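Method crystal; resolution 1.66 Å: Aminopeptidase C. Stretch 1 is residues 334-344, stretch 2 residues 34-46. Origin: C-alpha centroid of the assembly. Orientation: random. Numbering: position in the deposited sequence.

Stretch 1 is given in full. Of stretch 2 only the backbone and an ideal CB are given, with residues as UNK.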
# COMPACT_ATOMS: atom_id res chain seq x y z
N THR A 334 4.11 4.06 -34.48
CA THR A 334 5.05 3.12 -35.08
C THR A 334 6.50 3.35 -34.57
O THR A 334 7.27 2.44 -34.60
CB THR A 334 5.03 3.22 -36.59
OG1 THR A 334 5.25 4.57 -36.96
CG2 THR A 334 3.75 2.74 -37.16
N ASN A 335 6.82 4.56 -34.09
CA ASN A 335 8.16 4.88 -33.57
C ASN A 335 8.32 4.71 -32.05
O ASN A 335 9.47 4.92 -31.55
CB ASN A 335 8.65 6.31 -34.00
CG ASN A 335 8.77 6.47 -35.50
OD1 ASN A 335 8.42 7.58 -36.10
ND2 ASN A 335 9.24 5.45 -36.14
N ILE A 336 7.27 4.33 -31.33
CA ILE A 336 7.35 4.27 -29.86
C ILE A 336 8.36 3.26 -29.38
O ILE A 336 9.00 3.47 -28.33
CB ILE A 336 5.97 4.21 -29.16
CG1 ILE A 336 6.11 4.43 -27.68
CG2 ILE A 336 5.31 2.83 -29.38
CD1 ILE A 336 6.66 5.77 -27.28
N TYR A 337 8.54 2.19 -30.15
CA TYR A 337 9.59 1.19 -29.91
C TYR A 337 10.44 1.08 -31.12
O TYR A 337 9.94 1.25 -32.22
CB TYR A 337 9.02 -0.18 -29.60
CG TYR A 337 8.04 -0.20 -28.43
CD1 TYR A 337 8.43 0.09 -27.13
CD2 TYR A 337 6.70 -0.52 -28.64
CE1 TYR A 337 7.51 0.04 -26.10
CE2 TYR A 337 5.75 -0.56 -27.63
CZ TYR A 337 6.14 -0.26 -26.33
OH TYR A 337 5.26 -0.27 -25.31
N LYS A 338 11.72 0.77 -30.92
CA LYS A 338 12.60 0.43 -32.06
C LYS A 338 13.11 -0.97 -31.90
O LYS A 338 14.29 -1.21 -31.56
CB LYS A 338 13.72 1.42 -32.17
CG LYS A 338 13.25 2.78 -32.56
CD LYS A 338 12.76 2.87 -34.02
CE LYS A 338 12.43 4.25 -34.51
NZ LYS A 338 11.90 4.23 -35.93
N LYS A 339 12.19 -1.92 -32.05
CA LYS A 339 12.54 -3.32 -31.90
C LYS A 339 13.46 -3.86 -32.98
O LYS A 339 14.37 -4.60 -32.66
CB LYS A 339 11.32 -4.21 -31.76
CG LYS A 339 10.51 -3.88 -30.55
CD LYS A 339 9.09 -4.37 -30.67
CE LYS A 339 8.30 -4.07 -29.41
NZ LYS A 339 6.85 -4.36 -29.64
N ASP A 340 13.26 -3.44 -34.22
CA ASP A 340 14.08 -3.95 -35.35
C ASP A 340 15.54 -3.58 -35.07
O ASP A 340 16.43 -4.40 -35.21
CB ASP A 340 13.63 -3.40 -36.71
CG ASP A 340 12.11 -3.54 -37.01
OD1 ASP A 340 11.24 -3.27 -36.11
OD2 ASP A 340 11.80 -3.89 -38.20
N ASP A 341 15.75 -2.34 -34.62
CA ASP A 341 17.08 -1.89 -34.29
C ASP A 341 17.67 -2.69 -33.14
O ASP A 341 18.83 -3.19 -33.20
CB ASP A 341 17.04 -0.47 -33.75
CG ASP A 341 16.88 0.60 -34.82
OD1 ASP A 341 17.03 0.29 -36.04
OD2 ASP A 341 16.66 1.78 -34.40
N LEU A 342 16.86 -2.92 -32.10
CA LEU A 342 17.33 -3.64 -30.90
C LEU A 342 17.79 -5.07 -31.20
O LEU A 342 18.89 -5.46 -30.78
CB LEU A 342 16.19 -3.77 -29.89
CG LEU A 342 16.41 -4.54 -28.59
CD1 LEU A 342 17.67 -4.15 -27.84
CD2 LEU A 342 15.18 -4.32 -27.68
N PHE A 343 17.00 -5.77 -32.00
CA PHE A 343 17.29 -7.15 -32.32
C PHE A 343 18.06 -7.38 -33.65
O PHE A 343 18.29 -8.55 -34.00
CB PHE A 343 16.02 -7.98 -32.36
CG PHE A 343 15.35 -8.14 -31.06
CD1 PHE A 343 15.81 -9.08 -30.14
CD2 PHE A 343 14.44 -7.23 -30.65
CE1 PHE A 343 15.24 -9.25 -28.93
CE2 PHE A 343 13.85 -7.37 -29.38
CZ PHE A 343 14.22 -8.40 -28.54
N ASN A 344 18.42 -6.32 -34.31
CA ASN A 344 19.03 -6.34 -35.64
C ASN A 344 18.26 -7.25 -36.55
O ASN A 344 18.85 -8.12 -37.22
CB ASN A 344 20.54 -6.71 -35.57
CG ASN A 344 21.22 -6.45 -36.88
OD1 ASN A 344 20.80 -5.54 -37.62
ND2 ASN A 344 22.23 -7.26 -37.21
N UNK A 34 13.20 -6.40 -20.11
CA UNK A 34 12.25 -6.82 -21.10
C UNK A 34 12.32 -5.96 -22.35
O UNK A 34 13.08 -5.02 -22.48
CB UNK A 34 10.84 -6.79 -20.51
N UNK A 35 11.50 -6.37 -23.31
CA UNK A 35 11.45 -5.76 -24.65
C UNK A 35 11.03 -4.29 -24.70
O UNK A 35 11.75 -3.44 -25.21
CB UNK A 35 10.48 -6.56 -25.52
N UNK A 36 9.84 -4.01 -24.19
CA UNK A 36 9.27 -2.68 -24.21
C UNK A 36 10.15 -1.64 -23.55
O UNK A 36 10.42 -0.63 -24.13
CB UNK A 36 7.90 -2.70 -23.53
N UNK A 37 10.60 -1.90 -22.33
CA UNK A 37 11.38 -0.94 -21.62
C UNK A 37 12.75 -0.79 -22.17
O UNK A 37 13.39 0.24 -21.97
CB UNK A 37 11.46 -1.31 -20.14
N UNK A 38 13.24 -1.79 -22.92
CA UNK A 38 14.55 -1.63 -23.59
C UNK A 38 14.45 -0.82 -24.89
O UNK A 38 15.20 0.06 -25.18
CB UNK A 38 15.15 -3.00 -23.89
N UNK A 39 13.41 -1.07 -25.64
CA UNK A 39 13.19 -0.50 -26.95
C UNK A 39 12.46 0.82 -27.06
O UNK A 39 12.43 1.38 -28.15
CB UNK A 39 12.42 -1.53 -27.78
N UNK A 40 11.90 1.33 -25.96
CA UNK A 40 10.98 2.49 -26.02
C UNK A 40 11.85 3.76 -26.30
O UNK A 40 12.98 3.91 -25.82
CB UNK A 40 10.19 2.63 -24.72
N UNK A 41 11.32 4.56 -27.20
CA UNK A 41 12.00 5.66 -27.88
C UNK A 41 11.44 7.01 -27.47
O UNK A 41 10.30 7.41 -27.84
CB UNK A 41 11.89 5.49 -29.40
N UNK A 42 12.27 7.76 -26.79
CA UNK A 42 11.94 9.08 -26.33
C UNK A 42 11.69 10.06 -27.51
O UNK A 42 10.91 10.97 -27.36
CB UNK A 42 13.06 9.60 -25.43
N UNK A 43 12.27 9.83 -28.67
CA UNK A 43 11.95 10.70 -29.87
C UNK A 43 10.43 10.68 -30.21
O UNK A 43 9.84 11.66 -30.66
CB UNK A 43 12.74 10.23 -31.09
N UNK A 44 9.84 9.51 -30.04
CA UNK A 44 8.40 9.38 -30.21
C UNK A 44 7.65 10.19 -29.16
O UNK A 44 6.62 10.89 -29.47
CB UNK A 44 7.99 7.91 -30.14
N UNK A 45 8.04 10.02 -27.91
CA UNK A 45 7.43 10.85 -26.88
C UNK A 45 7.46 12.36 -27.19
O UNK A 45 6.46 13.09 -26.93
CB UNK A 45 8.14 10.59 -25.55
N UNK A 46 8.60 12.84 -27.69
CA UNK A 46 8.69 14.23 -28.11
C UNK A 46 7.70 14.56 -29.25
O UNK A 46 6.97 15.56 -29.16
CB UNK A 46 10.12 14.54 -28.55

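At position 34 phi is positive, which by itself favours glycine, and nothing of stretch 1 lies within 5.5 Å of the ideal CB. The residue is G34, whose carbonyl O accepts from the backbone N of position 38.

At position 35 CA-to-CB points toward stretch 1, and the ideal CB lies 5.1 Å from both K339 CE and F343 CZ. That gap leaves room for a branched or long apolar side chain. I35 fills it: CG1 comes 4.1 Å from F343 CZ, at the edge of the ring, while CG2 packs 3.8 Å from K339 CE, against the aliphatic part of the lysine.

Position 36 points sideways, its ideal CB 3.8 Å from Y337 CE1, with the tyrosine hydroxyl and the K339 amine in the neighbourhood. A polar side chain of moderate length, amide or acid, would suit. N36 places OD1 over one face of the Y337 ring, and a water links the side chains of N36 and K339, donating to N36 OD1 (2.7 Å to the water O) and accepting from K339 NZ (2.9 Å).

Position 37 points away and could take many residues; it is A37.

Position 38 points sideways, with the ideal CB 4.0 Å from L342 CD2. A small or beta-branched residue with a methyl to offer would fit, as valine or threonine has. T38 does two jobs: CG2 packs 3.8 Å from L342 CD1, and OG1 donates to G34 O at 2.7 Å, back along its own helix.

CA-to-CB at position 39 points toward stretch 1, close to L342, K338 N and Y337, so a small side chain suits this crowded place. A39 supplies a single methyl, its CB 4.0 Å from L342 CD2 and 4.1 Å from Y337 CB. A39 O accepts from K338 N at 2.9 Å.

Position 40 has left helical angles and pairs with Y337 in a single beta bridge. CA-to-CB points sideways, past I336 and the tyrosine ring, so a long side chain with a polar end could run alongside. E40 does so, and a water donates to both E40 OE1 (2.8 Å to the water O) and Y337 OH (2.7 Å).

Position 41 points toward stretch 1, its ideal CB a tight 3.3 Å from N335 O. That acceptor calls for a short donor, while the N-cap site before the next helix favours Asn, Asp, Ser or Thr. Asparagine answers both demands: N41 ND2 donates to N335 O at 2.8 Å, and N41 OD1 accepts from the N of position 43 at 3.0 Å. N41 N also donates to I336 O, at 2.8 Å.

Positions 42 and 43 touch nothing of stretch 1 and tolerate polar residues; they are T42 and D43.

Position 44 points toward stretch 1, with its ideal CB 3.6 Å from N335 O, favouring a small residue. S44 fits, its OG 3.6 Å from I336 CD1.

Position 45 points sideways and suits a long chain; it is K45. Position 46, out of reach, is V46.

Stretch 2, residues 34-46: GINATAENTDSKV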
# COMPACT_ATOMS: atom_id res chain seq x y z
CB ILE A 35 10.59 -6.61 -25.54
CG1 ILE A 35 11.30 -7.95 -25.76
CG2 ILE A 35 10.40 -5.94 -26.88
CD1 ILE A 35 10.39 -8.97 -26.42
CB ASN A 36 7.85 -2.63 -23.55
CG ASN A 36 6.74 -3.32 -24.41
OD1 ASN A 36 6.91 -3.63 -25.58
ND2 ASN A 36 5.62 -3.60 -23.77
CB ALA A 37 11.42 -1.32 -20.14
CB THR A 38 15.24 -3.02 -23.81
OG1 THR A 38 15.41 -3.64 -22.52
CG2 THR A 38 16.58 -2.77 -24.49
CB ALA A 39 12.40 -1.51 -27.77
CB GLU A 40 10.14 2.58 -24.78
CG GLU A 40 9.07 3.65 -24.94
CD GLU A 40 7.87 3.49 -24.02
OE1 GLU A 40 7.81 2.44 -23.33
OE2 GLU A 40 6.97 4.42 -24.09
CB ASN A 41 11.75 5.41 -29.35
CG ASN A 41 12.35 6.44 -30.24
OD1 ASN A 41 13.17 7.29 -29.89
ND2 ASN A 41 11.89 6.41 -31.42
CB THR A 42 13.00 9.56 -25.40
OG1 THR A 42 12.93 8.73 -24.24
CG2 THR A 42 12.77 10.97 -24.98
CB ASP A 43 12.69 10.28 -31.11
CG ASP A 43 14.24 10.44 -30.96
OD1 ASP A 43 14.70 11.03 -30.00
OD2 ASP A 43 14.98 9.88 -31.80
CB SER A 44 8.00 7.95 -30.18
OG SER A 44 6.61 7.76 -30.23
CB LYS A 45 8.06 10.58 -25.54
CG LYS A 45 7.88 9.13 -25.01
CD LYS A 45 8.67 8.85 -23.72
CE LYS A 45 8.49 7.43 -23.27
NZ LYS A 45 9.28 7.13 -22.05
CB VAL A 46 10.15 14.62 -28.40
CG1 VAL A 46 10.29 15.99 -29.05
CG2 VAL A 46 10.98 14.47 -27.09
O HOH W 1 5.00 -4.02 -27.49
O HOH W 2 5.63 0.68 -22.83
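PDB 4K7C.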